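Local coordinates for protein STN1 (Saccharomyces cerevisiae, PDB 3KEY) that regulates telomere length and protects chromosome ends, restraining telomerase loading through its interaction with CDC13, here represented by its C-terminal tandem winged helix-turn-helix region, at residues M11-N24 / S84-F96. Residues are numbered along the deposited sequence; the frame is centred on the assembly and turned at random.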
# COMPACT_ATOMS: atom_id res chain seq x y z
N MET A 11 3.56 -3.89 1.72
CA MET A 11 3.42 -3.02 0.56
C MET A 11 4.70 -2.18 0.38
O MET A 11 5.22 -2.07 -0.73
CB MET A 11 2.21 -2.08 0.72
CG MET A 11 2.07 -1.08 -0.44
SD MET A 11 0.70 0.09 -0.22
CE MET A 11 1.36 1.15 1.10
N LEU A 12 5.20 -1.61 1.47
CA LEU A 12 6.41 -0.79 1.40
C LEU A 12 7.65 -1.59 1.00
O LEU A 12 8.56 -1.07 0.36
CB LEU A 12 6.67 -0.09 2.75
CG LEU A 12 5.67 1.00 3.15
CD1 LEU A 12 6.08 1.57 4.50
CD2 LEU A 12 5.65 2.10 2.09
N ILE A 13 7.69 -2.86 1.38
CA ILE A 13 8.82 -3.71 1.03
C ILE A 13 8.78 -3.94 -0.48
O ILE A 13 9.78 -3.78 -1.18
CB ILE A 13 8.74 -5.07 1.77
CG1 ILE A 13 8.92 -4.84 3.27
CG2 ILE A 13 9.78 -6.03 1.21
CD1 ILE A 13 8.80 -6.09 4.13
N LEU A 14 7.60 -4.28 -0.99
CA LEU A 14 7.43 -4.52 -2.42
C LEU A 14 7.78 -3.27 -3.23
O LEU A 14 8.45 -3.36 -4.26
CB LEU A 14 5.98 -4.94 -2.71
CG LEU A 14 5.62 -6.29 -2.09
CD1 LEU A 14 4.16 -6.60 -2.28
CD2 LEU A 14 6.48 -7.37 -2.71
N LEU A 15 7.36 -2.11 -2.75
CA LEU A 15 7.64 -0.86 -3.44
C LEU A 15 9.15 -0.62 -3.57
O LEU A 15 9.62 -0.14 -4.60
CB LEU A 15 6.99 0.31 -2.70
CG LEU A 15 7.19 1.70 -3.31
CD1 LEU A 15 6.51 1.77 -4.67
CD2 LEU A 15 6.62 2.76 -2.38
N GLY A 16 9.90 -0.96 -2.52
CA GLY A 16 11.34 -0.76 -2.52
C GLY A 16 12.18 -1.74 -3.32
O GLY A 16 13.34 -1.46 -3.62
N LEU A 17 11.62 -2.89 -3.68
CA LEU A 17 12.37 -3.88 -4.45
C LEU A 17 12.76 -3.33 -5.81
O LEU A 17 11.93 -2.76 -6.52
CB LEU A 17 11.54 -5.16 -4.65
CG LEU A 17 11.16 -5.96 -3.41
CD1 LEU A 17 10.40 -7.21 -3.83
CD2 LEU A 17 12.41 -6.33 -2.63
N GLN A 18 14.02 -3.50 -6.19
CA GLN A 18 14.47 -3.00 -7.49
C GLN A 18 14.21 -4.01 -8.60
O GLN A 18 15.15 -4.58 -9.17
CB GLN A 18 15.95 -2.64 -7.42
CG GLN A 18 16.25 -1.50 -6.45
CD GLN A 18 15.45 -0.25 -6.77
OE1 GLN A 18 15.55 0.29 -7.87
NE2 GLN A 18 14.65 0.20 -5.82
N MET A 19 12.93 -4.22 -8.90
CA MET A 19 12.49 -5.16 -9.92
C MET A 19 11.04 -4.91 -10.29
O MET A 19 10.30 -4.27 -9.54
CB MET A 19 12.66 -6.60 -9.42
CG MET A 19 12.08 -6.83 -8.03
SD MET A 19 12.59 -8.39 -7.29
CE MET A 19 14.00 -7.85 -6.32
N LYS A 20 10.62 -5.42 -11.44
CA LYS A 20 9.25 -5.24 -11.91
C LYS A 20 8.33 -6.40 -11.52
O LYS A 20 7.11 -6.28 -11.58
CB LYS A 20 9.23 -5.07 -13.42
CG LYS A 20 10.18 -4.01 -13.93
CD LYS A 20 10.29 -4.09 -15.45
CE LYS A 20 11.45 -3.27 -16.00
NZ LYS A 20 11.53 -3.45 -17.48
N GLU A 21 8.93 -7.53 -11.14
CA GLU A 21 8.16 -8.70 -10.76
C GLU A 21 8.96 -9.55 -9.77
O GLU A 21 10.18 -9.43 -9.69
CB GLU A 21 7.84 -9.57 -11.99
CG GLU A 21 8.71 -10.85 -12.09
CD GLU A 21 8.73 -11.44 -13.50
OE1 GLU A 21 9.36 -12.50 -13.71
OE2 GLU A 21 8.13 -10.82 -14.40
N ILE A 22 8.26 -10.41 -9.04
CA ILE A 22 8.90 -11.31 -8.10
C ILE A 22 8.00 -12.52 -7.84
O ILE A 22 6.78 -12.40 -7.76
CB ILE A 22 9.24 -10.61 -6.76
CG1 ILE A 22 10.02 -11.58 -5.86
CG2 ILE A 22 7.96 -10.16 -6.07
CD1 ILE A 22 10.61 -10.92 -4.62
N SER A 23 8.61 -13.69 -7.73
CA SER A 23 7.85 -14.90 -7.48
C SER A 23 7.51 -15.00 -6.01
O SER A 23 8.20 -14.44 -5.15
CB SER A 23 8.64 -16.14 -7.91
OG SER A 23 9.77 -16.32 -7.08
N ASN A 24 6.44 -15.73 -5.73
CA ASN A 24 5.95 -15.96 -4.38
C ASN A 24 7.06 -16.54 -3.49
O ASN A 24 7.22 -16.13 -2.34
CB ASN A 24 4.76 -16.93 -4.46
CG ASN A 24 3.93 -16.96 -3.21
OD1 ASN A 24 3.32 -15.97 -2.82
ND2 ASN A 24 3.89 -18.12 -2.57
N SER A 84 3.35 -19.89 -12.26
CA SER A 84 4.61 -19.74 -11.52
C SER A 84 4.43 -18.89 -10.26
O SER A 84 5.37 -18.69 -9.49
CB SER A 84 5.69 -19.11 -12.42
OG SER A 84 5.39 -17.75 -12.70
N GLU A 85 3.21 -18.40 -10.04
CA GLU A 85 2.91 -17.55 -8.88
C GLU A 85 3.87 -16.36 -8.86
O GLU A 85 4.56 -16.11 -7.86
CB GLU A 85 3.05 -18.35 -7.58
CG GLU A 85 2.08 -19.54 -7.44
CD GLU A 85 0.62 -19.11 -7.30
OE1 GLU A 85 -0.24 -19.99 -7.11
OE2 GLU A 85 0.34 -17.89 -7.38
N THR A 86 3.92 -15.63 -9.96
CA THR A 86 4.77 -14.45 -10.06
C THR A 86 3.91 -13.21 -9.97
O THR A 86 2.89 -13.09 -10.66
CB THR A 86 5.56 -14.45 -11.39
OG1 THR A 86 6.35 -15.64 -11.47
CG2 THR A 86 6.48 -13.24 -11.46
N PHE A 87 4.31 -12.28 -9.11
CA PHE A 87 3.55 -11.04 -8.93
C PHE A 87 4.11 -9.89 -9.75
O PHE A 87 5.32 -9.76 -9.91
CB PHE A 87 3.51 -10.64 -7.45
CG PHE A 87 2.90 -11.68 -6.56
CD1 PHE A 87 3.70 -12.57 -5.86
CD2 PHE A 87 1.52 -11.79 -6.47
CE1 PHE A 87 3.13 -13.57 -5.08
CE2 PHE A 87 0.94 -12.78 -5.69
CZ PHE A 87 1.74 -13.68 -4.99
N ASP A 88 3.20 -9.07 -10.25
CA ASP A 88 3.55 -7.89 -11.04
C ASP A 88 3.61 -6.75 -10.02
O ASP A 88 2.64 -6.49 -9.32
CB ASP A 88 2.45 -7.63 -12.07
CG ASP A 88 2.75 -6.46 -12.98
OD1 ASP A 88 3.86 -5.88 -12.89
OD2 ASP A 88 1.87 -6.11 -13.79
N LEU A 89 4.75 -6.08 -9.94
CA LEU A 89 4.91 -4.98 -9.00
C LEU A 89 4.69 -3.60 -9.65
O LEU A 89 4.64 -2.58 -8.95
CB LEU A 89 6.29 -5.05 -8.36
CG LEU A 89 6.66 -6.37 -7.67
CD1 LEU A 89 8.05 -6.26 -7.04
CD2 LEU A 89 5.62 -6.71 -6.60
N LEU A 90 4.54 -3.58 -10.97
CA LEU A 90 4.35 -2.32 -11.69
C LEU A 90 3.10 -1.54 -11.28
O LEU A 90 3.12 -0.31 -11.26
CB LEU A 90 4.33 -2.57 -13.20
CG LEU A 90 5.67 -2.99 -13.81
CD1 LEU A 90 5.53 -3.12 -15.32
CD2 LEU A 90 6.73 -1.95 -13.46
N PRO A 91 2.00 -2.23 -10.98
CA PRO A 91 0.79 -1.49 -10.58
C PRO A 91 1.08 -0.63 -9.35
O PRO A 91 0.71 0.55 -9.27
CB PRO A 91 -0.20 -2.61 -10.27
CG PRO A 91 0.19 -3.68 -11.25
CD PRO A 91 1.70 -3.67 -11.18
N LEU A 92 1.76 -1.25 -8.38
CA LEU A 92 2.12 -0.60 -7.12
C LEU A 92 3.03 0.60 -7.33
O LEU A 92 2.78 1.69 -6.80
CB LEU A 92 2.81 -1.61 -6.20
CG LEU A 92 3.25 -1.09 -4.83
CD1 LEU A 92 2.05 -0.48 -4.10
CD2 LEU A 92 3.85 -2.22 -4.01
N LYS A 93 4.09 0.39 -8.10
CA LYS A 93 5.03 1.46 -8.36
C LYS A 93 4.43 2.58 -9.20
O LYS A 93 4.76 3.75 -9.00
CB LYS A 93 6.28 0.88 -9.02
CG LYS A 93 6.94 -0.14 -8.12
CD LYS A 93 8.21 -0.71 -8.71
CE LYS A 93 8.88 -1.60 -7.67
NZ LYS A 93 10.23 -1.99 -8.10
N ASN A 94 3.53 2.24 -10.13
CA ASN A 94 2.88 3.26 -10.94
C ASN A 94 1.88 4.05 -10.08
O ASN A 94 1.67 5.24 -10.30
CB ASN A 94 2.15 2.65 -12.14
CG ASN A 94 3.11 2.11 -13.18
OD1 ASN A 94 4.21 2.62 -13.36
ND2 ASN A 94 2.68 1.07 -13.89
N LEU A 95 1.24 3.38 -9.13
CA LEU A 95 0.27 4.04 -8.25
C LEU A 95 0.99 5.05 -7.37
O LEU A 95 0.49 6.15 -7.13
CB LEU A 95 -0.46 3.01 -7.37
CG LEU A 95 -1.57 2.24 -8.08
CD1 LEU A 95 -2.03 1.04 -7.25
CD2 LEU A 95 -2.72 3.20 -8.36
N PHE A 96 2.17 4.67 -6.89
CA PHE A 96 2.96 5.56 -6.05
C PHE A 96 3.44 6.77 -6.85
O PHE A 96 3.44 7.89 -6.33
CB PHE A 96 4.15 4.81 -5.45
CG PHE A 96 3.94 4.44 -4.01
CD1 PHE A 96 4.29 5.33 -3.00
CD2 PHE A 96 3.36 3.22 -3.67
CE1 PHE A 96 4.06 5.02 -1.66
CE2 PHE A 96 3.12 2.90 -2.33
CZ PHE A 96 3.47 3.80 -1.33
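Residues 21-23 pair antiparallel with 86-88, Ile22 and Phe87 forming the hydrogen-bonded pair: Phe87 N donates to Ile22 O (2.8 Å) and Ile22 N to Phe87 O. Asn24 N to Glu85 O and Leu89 N to Lys20 O (2.9 Å) extend the pairing at its two ends. Beyond the strands, helix segments 11-16 and 90-96 cross almost perpendicularly (92°), their axes 9.5 Å apart.

Leu92 CD2 settles against Leu14 CB (3.7 Å), while its CD1 meets Met11 CG. Leu15, with CG anti to the backbone N (chi1 -179°), carries CD2 over the face of the Phe96 ring, whose edge receives Met11 CE. Leu89 fills the corner between strand and helix: the Leu89 and Leu14 side chains cross at about a right angle, their CD2 atoms 4.0 Å apart, and Leu89 CD1 lies among Leu17, Met19 and Ile22. On the sheet face carrying Glu21, Ser23, Thr86 and Asp88, opposite Ile22 and Phe87, the Glu21 chain passes over Thr86 CG2 to a salt bridge with Lys80.

Lys93 reaches, extended beyond CG, to the carbonyls that follow helix 6-16; its NZ donates to Met19 O (2.7 Å) and to Leu17 O, the latter at a doubtfully short modelled length. The Met19 bond would tie the turn centred on Gln18 to helix 90-108. The strand pairing thus belongs to the first winged-helix domain's sheet, while apolar packing and the lysine join that domain's first helix to the first helix of the second.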